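Local coordinates for carboxypeptidase Y inhibitor (Saccharomyces cerevisiae, PDB 1WPX), which inhibits carboxypeptidase Y, a serine protease, specifically and potently as a member of the phosphatidylethanolamine-binding protein family, at residues 146-151 with 184-189; 59-64 with 111-116. All coordinates share one frame; numbering follows the deposited sequence.

Two contacts follow one another along the chain, neither nested nor crossed. Residues 59-64, a loop running into the start of strand 63-69, meet strand 110-120 at residues 111-116 in interaction 2; this closes a span of 46 residues that includes strand 90-96. After strand 134-140 the chain reaches residues 146-151, and interaction 1 joins them to residues 184-189, in the long loop ahead of helix 198-203, closing a second span of 32 residues that holds strand 162-170. The two centres lie about 10 Å apart, and strands 145-148 and 110-120 are antiparallel neighbours in one sheet. Together the contacts link this sheet to the loops before strand 63-69 and helix 198-203.

Interaction 1. Residues 146-151 with 184-189; sequences TLIEYM and KDRPNW
Ile148 opens the contact with its CG2 methyl, which lies in the plane of the Arg186 guanidinium, at its edge and 3.6 Å from NH1. Its neighbour Leu147 shares Val114 with it in a classic beta bulge, where strand 145-148 turns a corner. Glu149 folds back toward the arginine: CG sits between the backbone N and the carbonyl carbon (chi1 58°) and the chain bends at chi2, bringing OE2 to 2.9 Å from Arg186 NH1. This salt bridge rests on charge alone, since OE2 stands well out of the guanidinium plane and the carboxylate is turned 53° from it. Tyr150 points away, its hydroxyl hydrogen-bonded to Ala58 O. Met151 then returns to the arginine, setting CB over one guanidinium face, 3.5 Å above the plane, while SD lies beside NH2. An extended run from CG to NE carries Arg186 across to these partners, with Phe110 also against its side chain. Behind it, Trp189 N bonds to Arg186 O and closes a type II beta turn. A sulfate, probably from the crystallisation liquor, lies about 4 Å from the Met151 side chain, consistent with the anion-binding pocket of the phosphatidylethanolamine-binding protein fold.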
loop_
_atom_site.group_PDB
_atom_site.type_symbol
_atom_site.label_atom_id
_atom_site.label_comp_id
_atom_site.label_asym_id
_atom_site.label_seq_id
_atom_site.Cartn_x
_atom_site.Cartn_y
_atom_site.Cartn_z
ATOM N N THR B 146 19.422 -12.005 -28.889
ATOM C CA THR B 146 18.108 -11.408 -29.061
ATOM C C THR B 146 17.456 -11.915 -30.343
ATOM O O THR B 146 17.906 -11.592 -31.437
ATOM C CB THR B 146 18.211 -9.864 -29.143
ATOM O OG1 THR B 146 18.733 -9.349 -27.912
ATOM C CG2 THR B 146 16.844 -9.248 -29.404
ATOM N N LEU B 147 16.404 -12.711 -30.213
ATOM C CA LEU B 147 15.704 -13.218 -31.384
ATOM C C LEU B 147 14.773 -12.145 -31.935
ATOM O O LEU B 147 14.573 -12.047 -33.143
ATOM C CB LEU B 147 14.879 -14.460 -31.038
ATOM C CG LEU B 147 15.611 -15.697 -30.513
ATOM C CD1 LEU B 147 14.623 -16.852 -30.416
ATOM C CD2 LEU B 147 16.763 -16.053 -31.431
ATOM N N ILE B 148 14.200 -11.345 -31.040
ATOM C CA ILE B 148 13.286 -10.272 -31.426
ATOM C C ILE B 148 13.634 -8.996 -30.663
ATOM O O ILE B 148 13.289 -8.860 -29.491
ATOM C CB ILE B 148 11.822 -10.658 -31.112
ATOM C CG1 ILE B 148 11.413 -11.880 -31.940
ATOM C CG2 ILE B 148 10.902 -9.482 -31.383
ATOM C CD1 ILE B 148 11.418 -11.653 -33.438
ATOM N N GLU B 149 14.313 -8.063 -31.323
ATOM C CA GLU B 149 14.705 -6.814 -30.674
ATOM C C GLU B 149 13.532 -6.126 -29.973
ATOM O O GLU B 149 12.375 -6.284 -30.364
ATOM C CB GLU B 149 15.365 -5.863 -31.683
ATOM C CG GLU B 149 14.522 -5.488 -32.907
ATOM C CD GLU B 149 14.181 -6.675 -33.820
ATOM O OE1 GLU B 149 15.042 -7.569 -34.007
ATOM O OE2 GLU B 149 13.051 -6.701 -34.369
ATOM N N TYR B 150 13.841 -5.371 -28.923
ATOM C CA TYR B 150 12.822 -4.676 -28.150
ATOM C C TYR B 150 12.083 -3.581 -28.903
ATOM O O TYR B 150 12.673 -2.818 -29.665
ATOM C CB TYR B 150 13.434 -4.048 -26.895
ATOM C CG TYR B 150 12.427 -3.303 -26.041
ATOM C CD1 TYR B 150 11.593 -3.987 -25.157
ATOM C CD2 TYR B 150 12.290 -1.918 -26.129
ATOM C CE1 TYR B 150 10.645 -3.311 -24.378
ATOM C CE2 TYR B 150 11.348 -1.232 -25.360
ATOM C CZ TYR B 150 10.529 -1.937 -24.485
ATOM O OH TYR B 150 9.602 -1.276 -23.708
ATOM N N MET B 151 10.781 -3.511 -28.656
ATOM C CA MET B 151 9.921 -2.495 -29.239
ATOM C C MET B 151 8.893 -2.111 -28.174
ATOM O O MET B 151 8.090 -2.943 -27.753
ATOM C CB MET B 151 9.207 -3.027 -30.474
ATOM C CG MET B 151 8.499 -1.932 -31.238
ATOM S SD MET B 151 7.659 -2.521 -32.702
ATOM C CE MET B 151 5.964 -2.578 -32.080
ATOM N N LYS B 184 8.350 -15.920 -37.258
ATOM C CA LYS B 184 8.078 -15.227 -38.518
ATOM C C LYS B 184 8.155 -13.720 -38.310
ATOM O O LYS B 184 9.024 -13.047 -38.864
ATOM C CB LYS B 184 6.689 -15.620 -39.027
ATOM C CG LYS B 184 6.275 -15.001 -40.362
ATOM C CD LYS B 184 4.899 -15.522 -40.796
ATOM C CE LYS B 184 4.540 -15.110 -42.221
ATOM N NZ LYS B 184 3.279 -15.776 -42.690
ATOM N N ASP B 185 7.230 -13.198 -37.514
ATOM C CA ASP B 185 7.211 -11.782 -37.188
ATOM C C ASP B 185 6.335 -11.533 -35.963
ATOM O O ASP B 185 5.860 -12.478 -35.332
ATOM C CB ASP B 185 6.768 -10.938 -38.395
ATOM C CG ASP B 185 5.365 -11.246 -38.850
ATOM O OD1 ASP B 185 4.982 -12.437 -38.852
ATOM O OD2 ASP B 185 4.652 -10.291 -39.223
ATOM N N ARG B 186 6.122 -10.265 -35.635
ATOM C CA ARG B 186 5.372 -9.875 -34.445
ATOM C C ARG B 186 3.888 -10.218 -34.332
ATOM O O ARG B 186 3.493 -10.960 -33.430
ATOM C CB ARG B 186 5.627 -8.392 -34.197
ATOM C CG ARG B 186 7.123 -8.165 -34.111
ATOM C CD ARG B 186 7.540 -6.783 -33.702
ATOM N NE ARG B 186 8.854 -6.849 -33.070
ATOM C CZ ARG B 186 9.746 -5.871 -33.101
ATOM N NH1 ARG B 186 10.913 -6.022 -32.496
ATOM N NH2 ARG B 186 9.473 -4.746 -33.751
ATOM N N PRO B 187 3.040 -9.685 -35.224
ATOM C CA PRO B 187 1.627 -10.047 -35.075
ATOM C C PRO B 187 1.420 -11.562 -35.000
ATOM O O PRO B 187 1.867 -12.305 -35.872
ATOM C CB PRO B 187 0.973 -9.406 -36.300
ATOM C CG PRO B 187 2.116 -9.239 -37.274
ATOM C CD PRO B 187 3.245 -8.817 -36.393
ATOM N N ASN B 188 0.747 -12.000 -33.939
ATOM C CA ASN B 188 0.461 -13.413 -33.686
ATOM C C ASN B 188 1.742 -14.225 -33.543
ATOM O O ASN B 188 1.714 -15.456 -33.592
ATOM C CB ASN B 188 -0.386 -14.021 -34.810
ATOM C CG ASN B 188 -1.565 -13.157 -35.188
ATOM O OD1 ASN B 188 -1.446 -12.256 -36.018
ATOM N ND2 ASN B 188 -2.713 -13.416 -34.573
ATOM N N TRP B 189 2.864 -13.538 -33.349
ATOM C CA TRP B 189 4.150 -14.212 -33.224
ATOM C C TRP B 189 4.391 -15.001 -34.506
ATOM O O TRP B 189 5.062 -16.037 -34.505
ATOM C CB TRP B 189 4.165 -15.150 -32.005
ATOM C CG TRP B 189 4.426 -14.441 -30.703
ATOM C CD1 TRP B 189 3.732 -13.379 -30.192
ATOM C CD2 TRP B 189 5.477 -14.718 -29.766
ATOM N NE1 TRP B 189 4.289 -12.976 -29.002
ATOM C CE2 TRP B 189 5.360 -13.778 -28.717
ATOM C CE3 TRP B 189 6.509 -15.668 -29.714
ATOM C CZ2 TRP B 189 6.235 -13.759 -27.627
ATOM C CZ3 TRP B 189 7.380 -15.648 -28.627
ATOM C CH2 TRP B 189 7.235 -14.698 -27.601
#

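Interaction 2. Residues 59-64 with 111-116; sequences RSKPQF and CHLVEC. With SO4 (sulfate ion), chain G.
Exposed Lys61 reaches over strand 110-120 to the buried Glu115. With CG anti to the backbone N (chi1 -169°) and a bend at chi3 (75°), the lysine chain brings NZ to 3.3 Å from Glu115 OE1, a salt bridge whose hydrogen bond is weak. Ser144 OG gives Glu115 OE2 a second, weak partner. On this solvent side the contacts are long: Lys61 CD approaches Leu113 CD2 only loosely, at 4.5 Å. The tighter part lies on the strand, where His112 and Leu113 both face Met94 in a classic beta bulge and their side chains touch it, and the imidazole also meets the Phe110 ring. His112 is gripped at both nitrogens. ND1 is hydrogen-bonded to Met151 O, and NE2 donates to sulfate O4 at 2.7 Å along a nearly straight line (165°), with the sulfur in the ring plane at its edge. A leucine in its place would probably leave Met151 O and the sulfate each without its imidazole N-H. Tyr164 OH and Ala154 N hold the same anion. With one ring nitrogen facing a carbonyl oxygen and the other a sulfate, the chemistry would favour a protonated imidazole, while Lys61 probably offsets the charge of Glu115.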
loop_
_atom_site.group_PDB
_atom_site.type_symbol
_atom_site.label_atom_id
_atom_site.label_comp_id
_atom_site.label_asym_id
_atom_site.label_seq_id
_atom_site.Cartn_x
_atom_site.Cartn_y
_atom_site.Cartn_z
ATOM N N ARG B 59 9.724 3.478 -23.752
ATOM C CA ARG B 59 10.324 3.617 -25.073
ATOM C C ARG B 59 11.560 2.740 -25.310
ATOM O O ARG B 59 11.706 2.150 -26.378
ATOM C CB ARG B 59 10.672 5.092 -25.298
ATOM C CG ARG B 59 10.900 5.479 -26.738
ATOM C CD ARG B 59 11.308 6.940 -26.843
ATOM N NE ARG B 59 12.411 7.259 -25.936
ATOM C CZ ARG B 59 13.257 8.272 -26.105
ATOM N NH1 ARG B 59 13.136 9.075 -27.156
ATOM N NH2 ARG B 59 14.226 8.485 -25.219
ATOM N N SER B 60 12.448 2.653 -24.324
ATOM C CA SER B 60 13.658 1.840 -24.462
ATOM C C SER B 60 13.540 0.530 -23.692
ATOM O O SER B 60 12.556 0.305 -22.992
ATOM C CB SER B 60 14.876 2.620 -23.966
ATOM O OG SER B 60 15.016 3.837 -24.682
ATOM N N LYS B 61 14.539 -0.338 -23.822
ATOM C CA LYS B 61 14.497 -1.617 -23.125
ATOM C C LYS B 61 14.694 -1.433 -21.621
ATOM O O LYS B 61 15.572 -0.690 -21.186
ATOM C CB LYS B 61 15.553 -2.579 -23.682
ATOM C CG LYS B 61 15.369 -4.001 -23.168
ATOM C CD LYS B 61 16.161 -5.038 -23.951
ATOM C CE LYS B 61 17.643 -5.007 -23.624
ATOM N NZ LYS B 61 18.346 -6.137 -24.302
ATOM N N PRO B 62 13.867 -2.112 -20.807
ATOM C CA PRO B 62 13.940 -2.027 -19.347
ATOM C C PRO B 62 14.988 -2.940 -18.722
ATOM O O PRO B 62 15.529 -3.825 -19.382
ATOM C CB PRO B 62 12.535 -2.418 -18.926
ATOM C CG PRO B 62 12.217 -3.494 -19.903
ATOM C CD PRO B 62 12.698 -2.910 -21.219
ATOM N N GLN B 63 15.266 -2.714 -17.441
ATOM C CA GLN B 63 16.216 -3.532 -16.692
ATOM C C GLN B 63 15.432 -4.607 -15.939
ATOM O O GLN B 63 14.263 -4.406 -15.590
ATOM C CB GLN B 63 16.984 -2.679 -15.696
ATOM C CG GLN B 63 17.750 -1.547 -16.324
ATOM C CD GLN B 63 18.427 -0.679 -15.286
ATOM O OE1 GLN B 63 19.310 -1.139 -14.551
ATOM N NE2 GLN B 63 18.010 0.586 -15.209
ATOM N N PHE B 64 16.078 -5.739 -15.679
ATOM C CA PHE B 64 15.428 -6.844 -14.985
ATOM C C PHE B 64 16.229 -7.358 -13.794
ATOM O O PHE B 64 17.446 -7.200 -13.729
ATOM C CB PHE B 64 15.209 -8.004 -15.954
ATOM C CG PHE B 64 14.421 -7.640 -17.174
ATOM C CD1 PHE B 64 13.034 -7.773 -17.188
ATOM C CD2 PHE B 64 15.067 -7.181 -18.323
ATOM C CE1 PHE B 64 12.295 -7.457 -18.333
ATOM C CE2 PHE B 64 14.340 -6.861 -19.473
ATOM C CZ PHE B 64 12.948 -7.002 -19.477
ATOM N N CYS B 111 4.510 -9.696 -30.528
ATOM C CA CYS B 111 5.833 -9.923 -29.961
ATOM C C CYS B 111 6.668 -8.650 -29.827
ATOM O O CYS B 111 7.086 -8.052 -30.819
ATOM C CB CYS B 111 6.575 -10.964 -30.804
ATOM S SG CYS B 111 7.963 -11.734 -29.965
ATOM N N HIS B 112 6.925 -8.256 -28.586
ATOM C CA HIS B 112 7.690 -7.053 -28.313
ATOM C C HIS B 112 9.162 -7.301 -28.000
ATOM O O HIS B 112 10.018 -6.453 -28.272
ATOM C CB HIS B 112 7.043 -6.291 -27.151
ATOM C CG HIS B 112 5.860 -5.470 -27.556
ATOM N ND1 HIS B 112 5.983 -4.220 -28.123
ATOM C CD2 HIS B 112 4.533 -5.732 -27.507
ATOM C CE1 HIS B 112 4.782 -3.746 -28.405
ATOM N NE2 HIS B 112 3.885 -4.644 -28.041
ATOM N N LEU B 113 9.463 -8.464 -27.438
ATOM C CA LEU B 113 10.836 -8.759 -27.071
ATOM C C LEU B 113 11.031 -10.231 -26.762
ATOM O O LEU B 113 10.122 -10.897 -26.256
ATOM C CB LEU B 113 11.218 -7.896 -25.862
ATOM C CG LEU B 113 12.570 -7.971 -25.146
ATOM C CD1 LEU B 113 12.585 -9.161 -24.221
ATOM C CD2 LEU B 113 13.702 -8.023 -26.155
ATOM N N VAL B 114 12.220 -10.730 -27.092
ATOM C CA VAL B 114 12.595 -12.119 -26.854
ATOM C C VAL B 114 14.109 -12.229 -26.776
ATOM O O VAL B 114 14.784 -12.232 -27.795
ATOM C CB VAL B 114 12.113 -13.061 -27.977
ATOM C CG1 VAL B 114 12.682 -14.453 -27.754
ATOM C CG2 VAL B 114 10.607 -13.131 -27.990
ATOM N N GLU B 115 14.630 -12.310 -25.557
ATOM C CA GLU B 115 16.064 -12.433 -25.319
ATOM C C GLU B 115 16.351 -13.830 -24.786
ATOM O O GLU B 115 15.676 -14.296 -23.862
ATOM C CB GLU B 115 16.511 -11.416 -24.283
ATOM C CG GLU B 115 17.370 -10.314 -24.819
ATOM C CD GLU B 115 17.993 -9.525 -23.700
ATOM O OE1 GLU B 115 17.235 -8.895 -22.931
ATOM O OE2 GLU B 115 19.238 -9.547 -23.583
ATOM N N CYS B 116 17.358 -14.494 -25.346
ATOM C CA CYS B 116 17.683 -15.844 -24.909
ATOM C C CYS B 116 19.128 -16.023 -24.482
ATOM O O CYS B 116 19.967 -15.136 -24.670
ATOM C CB CYS B 116 17.362 -16.845 -26.016
ATOM S SG CYS B 116 15.708 -16.674 -26.705
HETATM S S SO4 G . 1.246 -3.038 -29.447
HETATM O O1 SO4 G . 1.837 -3.197 -30.788
HETATM O O2 SO4 G . 2.041 -2.060 -28.680
HETATM O O3 SO4 G . -0.143 -2.560 -29.578
HETATM O O4 SO4 G . 1.249 -4.339 -28.756
#